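Local coordinates for protein endoglucanase (Clostridium thermocellum, PDB 2C4X) that binds xyloglucan and other beta-glucan chains through its CBM44 module, which follows a PKD domain at the C-terminal end of a probable cellulase, at residues 27-32 with 63-68; 34-39 with 78-83; 184-187 with 191-194; 229-234 with 248-253. The protein carries 1 engineered substitution. All coordinates share one frame; numbering follows the deposited sequence.

Contact 1: residues 27-32 with 63-68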
# COMPACT_ATOMS: atom_id res chain seq x y z
N VAL A 27 9.07 11.68 14.67
CA VAL A 27 9.99 10.58 14.42
C VAL A 27 11.26 10.89 15.21
O VAL A 27 11.79 11.99 15.12
CB VAL A 27 10.35 10.47 12.91
CG1 VAL A 27 11.32 9.31 12.67
CG2 VAL A 27 9.10 10.28 12.07
N VAL A 28 11.73 9.94 16.01
CA VAL A 28 12.99 10.14 16.69
C VAL A 28 14.08 9.41 15.91
O VAL A 28 14.03 8.19 15.77
CB VAL A 28 12.96 9.67 18.16
CG1 VAL A 28 14.35 9.80 18.79
CG2 VAL A 28 11.93 10.46 18.95
N PHE A 29 15.04 10.16 15.39
CA PHE A 29 16.20 9.57 14.73
C PHE A 29 17.30 9.42 15.76
O PHE A 29 17.60 10.35 16.51
CB PHE A 29 16.67 10.45 13.56
CG PHE A 29 15.68 10.53 12.43
CD1 PHE A 29 14.71 11.53 12.41
CD2 PHE A 29 15.72 9.61 11.39
CE1 PHE A 29 13.79 11.62 11.35
CE2 PHE A 29 14.80 9.67 10.34
CZ PHE A 29 13.83 10.68 10.32
N ASN A 30 17.89 8.23 15.80
CA ASN A 30 18.85 7.90 16.84
C ASN A 30 20.16 7.42 16.23
O ASN A 30 20.26 6.29 15.76
CB ASN A 30 18.23 6.84 17.77
CG ASN A 30 19.07 6.57 18.99
OD1 ASN A 30 20.30 6.64 18.95
ND2 ASN A 30 18.41 6.25 20.10
N ALA A 31 21.16 8.29 16.24
CA ALA A 31 22.49 7.97 15.70
C ALA A 31 23.48 7.52 16.78
O ALA A 31 24.69 7.61 16.59
CB ALA A 31 23.04 9.18 14.95
N SER A 32 22.97 7.04 17.91
CA SER A 32 23.81 6.78 19.08
C SER A 32 24.82 5.63 18.92
O SER A 32 25.77 5.54 19.70
CB SER A 32 22.96 6.58 20.34
OG SER A 32 22.28 5.35 20.29
N TYR A 63 11.82 14.88 14.46
CA TYR A 63 11.41 15.51 13.21
C TYR A 63 9.98 15.09 12.81
O TYR A 63 9.56 13.97 13.10
CB TYR A 63 12.41 15.17 12.09
CG TYR A 63 12.25 16.08 10.90
CD1 TYR A 63 12.69 17.40 10.96
CD2 TYR A 63 11.63 15.64 9.73
CE1 TYR A 63 12.52 18.26 9.90
CE2 TYR A 63 11.46 16.50 8.64
CZ TYR A 63 11.91 17.80 8.74
OH TYR A 63 11.74 18.68 7.69
N LYS A 64 9.27 15.99 12.13
CA LYS A 64 7.92 15.74 11.63
C LYS A 64 7.85 16.04 10.14
O LYS A 64 8.35 17.07 9.69
CB LYS A 64 6.90 16.65 12.34
CG LYS A 64 6.82 16.49 13.84
CD LYS A 64 5.84 17.48 14.46
CE LYS A 64 6.54 18.74 14.90
NZ LYS A 64 5.64 19.67 15.67
N TYR A 65 7.23 15.14 9.38
CA TYR A 65 7.02 15.36 7.94
C TYR A 65 5.59 15.84 7.72
O TYR A 65 4.64 15.28 8.28
CB TYR A 65 7.28 14.09 7.14
CG TYR A 65 8.73 13.67 7.11
CD1 TYR A 65 9.60 14.17 6.13
CD2 TYR A 65 9.24 12.78 8.06
CE1 TYR A 65 10.94 13.78 6.09
CE2 TYR A 65 10.59 12.38 8.03
CZ TYR A 65 11.42 12.89 7.03
OH TYR A 65 12.75 12.52 6.98
N LYS A 66 5.44 16.88 6.92
CA LYS A 66 4.11 17.45 6.73
C LYS A 66 3.32 16.73 5.65
O LYS A 66 2.10 16.66 5.72
CB LYS A 66 4.18 18.96 6.48
CG LYS A 66 4.06 19.41 5.06
CD LYS A 66 3.58 20.85 5.02
CE LYS A 66 3.83 21.50 3.66
NZ LYS A 66 5.30 21.55 3.29
N ASN A 67 4.02 16.19 4.65
CA ASN A 67 3.36 15.50 3.53
C ASN A 67 3.73 14.03 3.48
O ASN A 67 4.83 13.64 3.92
CB ASN A 67 3.70 16.18 2.20
CG ASN A 67 3.11 17.57 2.09
OD1 ASN A 67 3.82 18.54 1.79
ND2 ASN A 67 1.82 17.68 2.33
N PRO A 68 2.81 13.19 2.97
CA PRO A 68 3.18 11.78 2.80
C PRO A 68 4.24 11.60 1.70
O PRO A 68 4.41 12.47 0.84
CB PRO A 68 1.86 11.10 2.40
CG PRO A 68 0.94 12.18 1.97
CD PRO A 68 1.42 13.48 2.56
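Val27, the first residue of strand 27-30, forms an antiparallel hydrogen-bonded pair with Tyr63 of strand 60-63. Val27 N donates to Tyr63 O over 2.8 Å at 164°, and Tyr63 N donates back to Val27 O over 3.0 Å, more bent at 145°. Alongside this pair, aromatic side chains take over the contact. Phe29, two residues along from Val27, has CG anti to its carbonyl carbon (chi1 -66°). Its ring reaches back along the strand, where Val27 CG1 sits 3.6 Å above the ring plane near the rim. The edge of the same ring meets the other segment, with Phe29 CE1 3.9 Å from Tyr63 CB. These side chains fill the interior of the PKD beta-sandwich: Val27, Phe29 and Tyr65 all reach Ile91 of strand 84-93, and Val73 of strand 69-79 also touches Phe29 and Tyr65, so the three-stranded sheet closes here on the four-stranded one. The side chain of Tyr65 runs roughly perpendicular to that of Phe29; Phe29 CZ lies at the edge of the tyrosine ring and comes within 4.0 Å of Tyr65 OH. One face of the Tyr65 ring is covered by Tyr63, whose CE2 stands 3.7 Å above the ring centre; Tyr65 CD1 in turn lies in the plane of the Tyr63 ring, which thus arrives edge first. The two tyrosine hydroxyls are tied down outside the pair of segments, Tyr65 OH on the carbonyl oxygen of Phe48 and Tyr63 OH on the carboxylate of Asp50.

Contact 2: residues 34-39 with 78-83. With CA (calcium ion), chain B.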
# COMPACT_ATOMS: atom_id res chain seq x y z
N SER A 34 26.64 5.47 16.24
CA SER A 34 27.75 6.13 15.55
C SER A 34 28.93 6.28 16.53
O SER A 34 28.73 6.53 17.72
CB SER A 34 27.35 7.52 15.02
OG SER A 34 26.28 7.42 14.09
N ILE A 35 30.14 6.15 16.01
CA ILE A 35 31.32 6.20 16.87
C ILE A 35 32.57 6.61 16.09
O ILE A 35 32.72 6.26 14.93
CB ILE A 35 31.54 4.84 17.64
CG1 ILE A 35 32.69 4.94 18.64
CG2 ILE A 35 31.69 3.68 16.65
CD1 ILE A 35 32.74 3.79 19.67
N ASP A 36 33.43 7.40 16.73
CA ASP A 36 34.77 7.59 16.23
C ASP A 36 35.70 6.71 17.05
O ASP A 36 35.75 6.81 18.28
CB ASP A 36 35.21 9.05 16.30
CG ASP A 36 36.45 9.31 15.48
OD1 ASP A 36 36.57 8.69 14.40
OD2 ASP A 36 37.31 10.12 15.89
N GLU A 37 36.42 5.82 16.36
CA GLU A 37 37.26 4.84 17.02
C GLU A 37 38.54 5.43 17.64
O GLU A 37 39.04 4.90 18.64
CB GLU A 37 37.60 3.69 16.06
CG GLU A 37 36.38 3.10 15.35
CD GLU A 37 35.48 2.28 16.27
OE1 GLU A 37 35.88 1.96 17.41
OE2 GLU A 37 34.36 1.93 15.84
N ASP A 38 39.05 6.51 17.05
CA ASP A 38 40.32 7.08 17.50
C ASP A 38 40.19 8.54 17.96
O ASP A 38 41.18 9.27 18.05
CB ASP A 38 41.40 6.94 16.41
CG ASP A 38 41.05 7.72 15.13
OD1 ASP A 38 39.91 8.22 15.02
OD2 ASP A 38 41.91 7.83 14.23
N GLY A 39 38.96 8.96 18.25
CA GLY A 39 38.70 10.32 18.68
C GLY A 39 37.28 10.42 19.20
O GLY A 39 36.79 9.48 19.84
N THR A 78 30.77 13.81 11.85
CA THR A 78 32.08 14.40 11.70
C THR A 78 32.82 14.31 13.02
O THR A 78 32.26 14.63 14.07
CB THR A 78 31.98 15.88 11.22
OG1 THR A 78 31.16 15.93 10.05
CG2 THR A 78 33.35 16.49 10.91
N ASP A 79 34.07 13.86 12.97
CA ASP A 79 34.89 13.71 14.17
C ASP A 79 35.64 15.00 14.55
O ASP A 79 35.53 16.03 13.86
CB ASP A 79 35.82 12.49 14.07
CG ASP A 79 36.95 12.67 13.08
OD1 ASP A 79 37.28 13.81 12.71
OD2 ASP A 79 37.56 11.66 12.68
N ASN A 80 36.38 14.94 15.66
CA ASN A 80 37.15 16.07 16.20
C ASN A 80 38.26 16.61 15.28
O ASN A 80 38.77 17.71 15.48
CB ASN A 80 37.74 15.71 17.57
CG ASN A 80 38.68 14.50 17.52
OD1 ASN A 80 38.26 13.39 17.21
ND2 ASN A 80 39.95 14.72 17.84
N GLN A 81 38.62 15.83 14.26
CA GLN A 81 39.64 16.21 13.30
C GLN A 81 39.08 16.56 11.91
O GLN A 81 39.85 16.77 10.97
CB GLN A 81 40.69 15.12 13.21
CG GLN A 81 41.67 15.14 14.39
CD GLN A 81 42.58 13.94 14.41
OE1 GLN A 81 43.76 14.05 14.11
NE2 GLN A 81 42.04 12.78 14.78
N GLY A 82 37.76 16.61 11.79
CA GLY A 82 37.10 17.00 10.54
C GLY A 82 36.86 15.92 9.49
O GLY A 82 36.41 16.23 8.39
N ALA A 83 37.15 14.66 9.82
CA ALA A 83 36.81 13.55 8.94
C ALA A 83 35.35 13.12 9.14
O ALA A 83 34.82 13.21 10.25
CB ALA A 83 37.76 12.35 9.15
CA CA B . 38.70 9.94 13.99
O HOH W 1 43.24 10.44 14.85
O HOH W 2 41.68 12.27 18.09
O HOH W 3 39.52 11.79 15.32
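Asp36 and Asp79 meet around one calcium ion, which both bind. Asp36 is bidentate, its OD1 and OD2 lying 2.5 and 2.4 Å from the metal, while Asp79 gives OD2 alone. Asp38 OD1 and water 3 add further ligands, and Asn7 OD1 and Gln8 O bring the total to seven. The two carboxylate planes are turned 52° apart, and Asp36 OD2 comes within 3.3 Å of Asp79 CB. Ion binding probably offsets the repulsion among the three carboxylates. Asp79 OD1 accepts from Gln81 N, an Asx turn within the type I turn 79-82, and from Ala83 N on the opposite face of its plane; this double grip probably helps fix the orientation of the carboxylate.

The outer side is looser and hydrated. Water 3 joins the metal to Asn80 OD1 and Gln81 NE2, water 2 links Asp38 O to Asn80 ND2, and water 1 accepts from Gln81 NE2 and donates weakly to Asp38 OD2. Asn80 OD1 also rests 3.4 Å from Gly39 CA and accepts from Thr40 N.

The site lies at one end of the PKD sandwich, joining the N-terminal Asn7 and Gln8, the loop that leads into strand 41-47 and the turn between strands 69-79 and 84-93.

Contact 3: residues 184-187 with 191-194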
# COMPACT_ATOMS: atom_id res chain seq x y z
N TYR A 184 -8.36 -9.09 -9.98
CA TYR A 184 -8.05 -9.36 -11.36
C TYR A 184 -8.11 -8.11 -12.21
O TYR A 184 -8.74 -7.11 -11.85
CB TYR A 184 -9.00 -10.42 -11.95
CG TYR A 184 -10.43 -9.95 -12.13
CD1 TYR A 184 -10.85 -9.33 -13.31
CD2 TYR A 184 -11.38 -10.17 -11.12
CE1 TYR A 184 -12.16 -8.91 -13.49
CE2 TYR A 184 -12.69 -9.75 -11.28
CZ TYR A 184 -13.08 -9.12 -12.46
OH TYR A 184 -14.40 -8.73 -12.59
N ILE A 185 -7.41 -8.18 -13.33
CA ILE A 185 -7.59 -7.22 -14.40
C ILE A 185 -7.69 -7.99 -15.71
O ILE A 185 -6.87 -8.87 -16.02
CB ILE A 185 -6.50 -6.12 -14.44
CG1 ILE A 185 -6.91 -5.02 -15.43
CG2 ILE A 185 -5.12 -6.72 -14.76
CD1 ILE A 185 -6.30 -3.69 -15.18
N MSE A 186 -8.72 -7.66 -16.47
CA MSE A 186 -9.08 -8.39 -17.66
C MSE A 186 -9.19 -7.46 -18.86
O MSE A 186 -10.27 -6.93 -19.14
CB MSE A 186 -10.40 -9.15 -17.41
CG MSE A 186 -10.86 -10.01 -18.56
SE MSE A 186 -12.37 -11.18 -18.10
CE MSE A 186 -13.53 -9.84 -17.34
N PRO A 187 -8.06 -7.20 -19.55
CA PRO A 187 -8.12 -6.53 -20.86
C PRO A 187 -8.82 -7.41 -21.89
O PRO A 187 -8.71 -8.65 -21.84
CB PRO A 187 -6.65 -6.34 -21.24
CG PRO A 187 -5.87 -6.57 -19.99
CD PRO A 187 -6.67 -7.51 -19.16
N ASP A 191 -15.00 -5.93 -28.79
CA ASP A 191 -16.04 -6.91 -29.07
C ASP A 191 -15.95 -8.24 -28.28
O ASP A 191 -16.72 -9.17 -28.54
CB ASP A 191 -16.18 -7.15 -30.58
CG ASP A 191 -15.06 -8.01 -31.16
OD1 ASP A 191 -14.05 -8.30 -30.47
OD2 ASP A 191 -15.19 -8.41 -32.34
N TRP A 192 -15.02 -8.31 -27.32
CA TRP A 192 -14.76 -9.51 -26.49
C TRP A 192 -14.29 -10.78 -27.24
O TRP A 192 -14.30 -11.88 -26.68
CB TRP A 192 -15.95 -9.84 -25.57
CG TRP A 192 -16.24 -8.79 -24.52
CD1 TRP A 192 -16.98 -7.66 -24.69
CD2 TRP A 192 -15.83 -8.80 -23.15
NE1 TRP A 192 -17.04 -6.94 -23.51
CE2 TRP A 192 -16.34 -7.63 -22.55
CE3 TRP A 192 -15.07 -9.69 -22.36
CZ2 TRP A 192 -16.12 -7.31 -21.20
CZ3 TRP A 192 -14.85 -9.37 -21.02
CH2 TRP A 192 -15.38 -8.18 -20.45
N SER A 193 -13.84 -10.63 -28.47
CA SER A 193 -13.30 -11.75 -29.24
C SER A 193 -11.98 -12.29 -28.66
O SER A 193 -11.63 -13.45 -28.84
CB SER A 193 -13.09 -11.31 -30.69
OG SER A 193 -12.18 -10.23 -30.73
N GLU A 194 -11.24 -11.43 -27.95
CA GLU A 194 -10.01 -11.82 -27.27
C GLU A 194 -10.02 -11.26 -25.87
O GLU A 194 -10.26 -10.07 -25.68
CB GLU A 194 -8.78 -11.32 -28.02
CG GLU A 194 -8.64 -11.88 -29.42
CD GLU A 194 -7.53 -11.23 -30.20
OE1 GLU A 194 -6.35 -11.36 -29.79
OE2 GLU A 194 -7.84 -10.60 -31.23
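Apolar contact carries this pairing: the terminal methyl of Met186, a selenomethionine, meets the benzo edge of Trp192. Met186 CE lies in the plane of the indole, 3.9 Å from Trp192 CZ3 and 4.0 Å from Trp192 CH2, so the ring is touched at its rim. The side chain of Met186 first runs straight out from the strand, then bends at chi3 (51°), which turns the methyl toward the tryptophan; the two side chains are roughly perpendicular. The indole itself stacks with the ring of His188, in the short link between the two segments.

The fold here is the beta-sandwich of the CBM44 module, in which strand 178-187 ends at Pro187 and an exposed loop leads to strand 198-203. Met186 and Trp192 both touch Gln230 of the neighbouring strand, so the tryptophan rests beside Gln230 of that sheet.

Polar bonds shape the loop rather than bridge the segments. Asp191 OD1 accepts from Ser193 N, 3.1 Å away and above the carboxylate plane, in an Asx turn, while Ser193 OG approaches the same oxygen on its syn side at 2.7 Å. Between them Trp192 takes a left-handed backbone conformation (phi 62°), and Thr189 OG1 also bonds to Asp191 OD1 and Ser193 OG.

Contact 4: residues 229-234 with 248-253. With CA (calcium ion), chain C; EDO (1,2-ethanediol), chain F.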
# COMPACT_ATOMS: atom_id res chain seq x y z
N GLN A 229 -10.53 -2.43 -20.34
CA GLN A 229 -10.15 -3.30 -19.23
C GLN A 229 -11.26 -3.42 -18.21
O GLN A 229 -11.92 -2.43 -17.88
CB GLN A 229 -8.90 -2.74 -18.53
CG GLN A 229 -7.71 -2.51 -19.43
CD GLN A 229 -6.63 -1.65 -18.79
OE1 GLN A 229 -6.87 -0.99 -17.77
NE2 GLN A 229 -5.45 -1.64 -19.38
N GLN A 230 -11.47 -4.63 -17.71
CA GLN A 230 -12.29 -4.82 -16.52
C GLN A 230 -11.37 -5.14 -15.35
O GLN A 230 -10.57 -6.08 -15.42
CB GLN A 230 -13.31 -5.94 -16.72
CG GLN A 230 -14.25 -6.13 -15.54
CD GLN A 230 -15.24 -7.24 -15.77
OE1 GLN A 230 -15.29 -8.21 -15.01
NE2 GLN A 230 -16.04 -7.12 -16.83
N MSE A 231 -11.46 -4.35 -14.28
CA MSE A 231 -10.72 -4.62 -13.05
C MSE A 231 -11.72 -5.00 -11.95
O MSE A 231 -12.81 -4.44 -11.88
CB MSE A 231 -9.92 -3.38 -12.64
CG MSE A 231 -9.05 -3.53 -11.39
SE MSE A 231 -8.15 -1.81 -10.92
CE MSE A 231 -9.64 -0.90 -10.13
N GLY A 232 -11.36 -5.95 -11.11
CA GLY A 232 -12.24 -6.25 -9.99
C GLY A 232 -11.71 -7.26 -9.00
O GLY A 232 -10.52 -7.56 -8.98
N ILE A 233 -12.60 -7.76 -8.16
CA ILE A 233 -12.30 -8.85 -7.27
C ILE A 233 -13.33 -9.94 -7.51
O ILE A 233 -14.53 -9.68 -7.58
CB ILE A 233 -12.29 -8.39 -5.79
CG1 ILE A 233 -11.26 -7.28 -5.58
CG2 ILE A 233 -12.00 -9.58 -4.86
CD1 ILE A 233 -11.55 -6.42 -4.40
N GLN A 234 -12.83 -11.16 -7.67
CA GLN A 234 -13.67 -12.33 -7.85
C GLN A 234 -13.57 -13.24 -6.62
O GLN A 234 -12.47 -13.47 -6.09
CB GLN A 234 -13.27 -13.11 -9.10
CG GLN A 234 -14.23 -14.22 -9.48
CD GLN A 234 -13.80 -14.99 -10.70
OE1 GLN A 234 -12.89 -15.80 -10.65
NE2 GLN A 234 -14.49 -14.76 -11.82
N ASP A 248 -11.13 -1.34 -0.04
CA ASP A 248 -10.78 0.08 0.06
C ASP A 248 -9.37 0.30 -0.43
O ASP A 248 -8.57 -0.63 -0.48
CB ASP A 248 -10.90 0.58 1.51
CG ASP A 248 -10.85 2.10 1.62
OD1 ASP A 248 -11.14 2.78 0.61
OD2 ASP A 248 -10.53 2.63 2.71
N ALA A 249 -9.10 1.56 -0.79
CA ALA A 249 -7.74 2.04 -1.03
C ALA A 249 -7.01 1.24 -2.11
O ALA A 249 -5.84 0.86 -1.94
CB ALA A 249 -6.93 2.09 0.27
N ILE A 250 -7.71 0.98 -3.22
CA ILE A 250 -7.08 0.42 -4.41
C ILE A 250 -6.21 1.51 -5.02
O ILE A 250 -6.67 2.63 -5.27
CB ILE A 250 -8.10 -0.11 -5.44
CG1 ILE A 250 -9.06 -1.11 -4.78
CG2 ILE A 250 -7.38 -0.76 -6.62
CD1 ILE A 250 -10.28 -1.45 -5.63
N ASP A 251 -4.93 1.20 -5.22
CA ASP A 251 -3.95 2.22 -5.52
C ASP A 251 -2.86 1.75 -6.48
O ASP A 251 -2.52 0.56 -6.52
CB ASP A 251 -3.30 2.71 -4.21
CG ASP A 251 -2.80 4.14 -4.30
OD1 ASP A 251 -3.17 4.85 -5.27
OD2 ASP A 251 -2.04 4.55 -3.40
N TRP A 252 -2.33 2.70 -7.24
CA TRP A 252 -1.18 2.46 -8.11
C TRP A 252 -0.51 3.79 -8.42
O TRP A 252 -1.05 4.85 -8.10
CB TRP A 252 -1.58 1.73 -9.40
CG TRP A 252 -2.56 2.48 -10.25
CD1 TRP A 252 -2.28 3.45 -11.18
CD2 TRP A 252 -3.99 2.33 -10.24
NE1 TRP A 252 -3.44 3.91 -11.75
CE2 TRP A 252 -4.51 3.24 -11.19
CE3 TRP A 252 -4.88 1.51 -9.53
CZ2 TRP A 252 -5.88 3.36 -11.44
CZ3 TRP A 252 -6.25 1.63 -9.79
CH2 TRP A 252 -6.73 2.55 -10.74
N LEU A 253 0.66 3.72 -9.05
CA LEU A 253 1.45 4.89 -9.41
C LEU A 253 1.23 5.34 -10.85
O LEU A 253 1.08 4.52 -11.75
CB LEU A 253 2.94 4.61 -9.19
CG LEU A 253 3.47 4.53 -7.75
CD1 LEU A 253 4.79 3.74 -7.72
CD2 LEU A 253 3.66 5.92 -7.14
CA CA C . -10.97 4.98 1.94
C1 EDO F . -16.06 -12.60 -14.54
O1 EDO F . -16.04 -11.17 -14.46
C2 EDO F . -14.76 -13.09 -15.17
O2 EDO F . -14.61 -14.49 -14.91
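Met231, a selenomethionine, carries the contact between 229-234 and 248-253, touching Ile250 with its methyl and Trp252 with its selenium. The apolar part is light. Met231 CE lies 4.2 Å from Ile250 CG2, the branch that stands anti to the backbone nitrogen of Ile250, and the two side chains run antiparallel alongside one another. Met231 is extended through chi2 and turns at chi3 (77°), which swings the methyl to the isoleucine and leaves the selenium facing the indole.

The second kind of contact is Met-aromatic. Met231 SE sits 4.1 Å from Trp252 CZ3 and 5.1 Å from the centroid of the six-membered ring, on a line 53° off the ring normal, so the approach is oblique.

Polar and metal interactions lie on the flanks. Asp248 holds a calcium ion with both carboxylate oxygens, OD1 at 2.6 Å and OD2 at 2.5 Å; the remaining ligands come from Asp99 and Glu106 through carboxylates and from Asn104, Lys133 and Arg136 through backbone carbonyl oxygens. Across the sheet, on the side turned from Met231, a 1,2-ethanediol probably left from crystallisation is held weakly by Gln234 NE2, 3.1 Å from its O2. Gln230 OE1 lies near the other end of the diol and bonds to the hydroxyl of Tyr184.

Met231 thus spans the interior of the CBM44 sandwich: strand 229-238 is the middle strand of one five-stranded sheet, strand 241-251 the middle strand of the other, and Met166 and Phe168 of strand 165-172 pack around the same side chain.

The four contacts fall into two modules. Contacts 1 and 2 lie in the PKD domain, their centres 24 Å apart: contact 1 helps close the sandwich, and contact 2 holds the calcium site at one of its ends. Contacts 3 and 4 belong to CBM44, with centres 15 Å apart, and meet directly through neighbouring strands 178-187 and 229-238, where Met186 N lies 2.6 Å from Gln230 O, probably hydrogen-bonded. Asp248 of contact 4 serves a second calcium ion; the centres of contacts 2 and 4 are 52 Å apart. Of the two PKD contacts, contact 1 is the nearer to contact 4, about 10 Å between nearest atoms, whereas contacts 2 and 3 are 63 Å apart between centres.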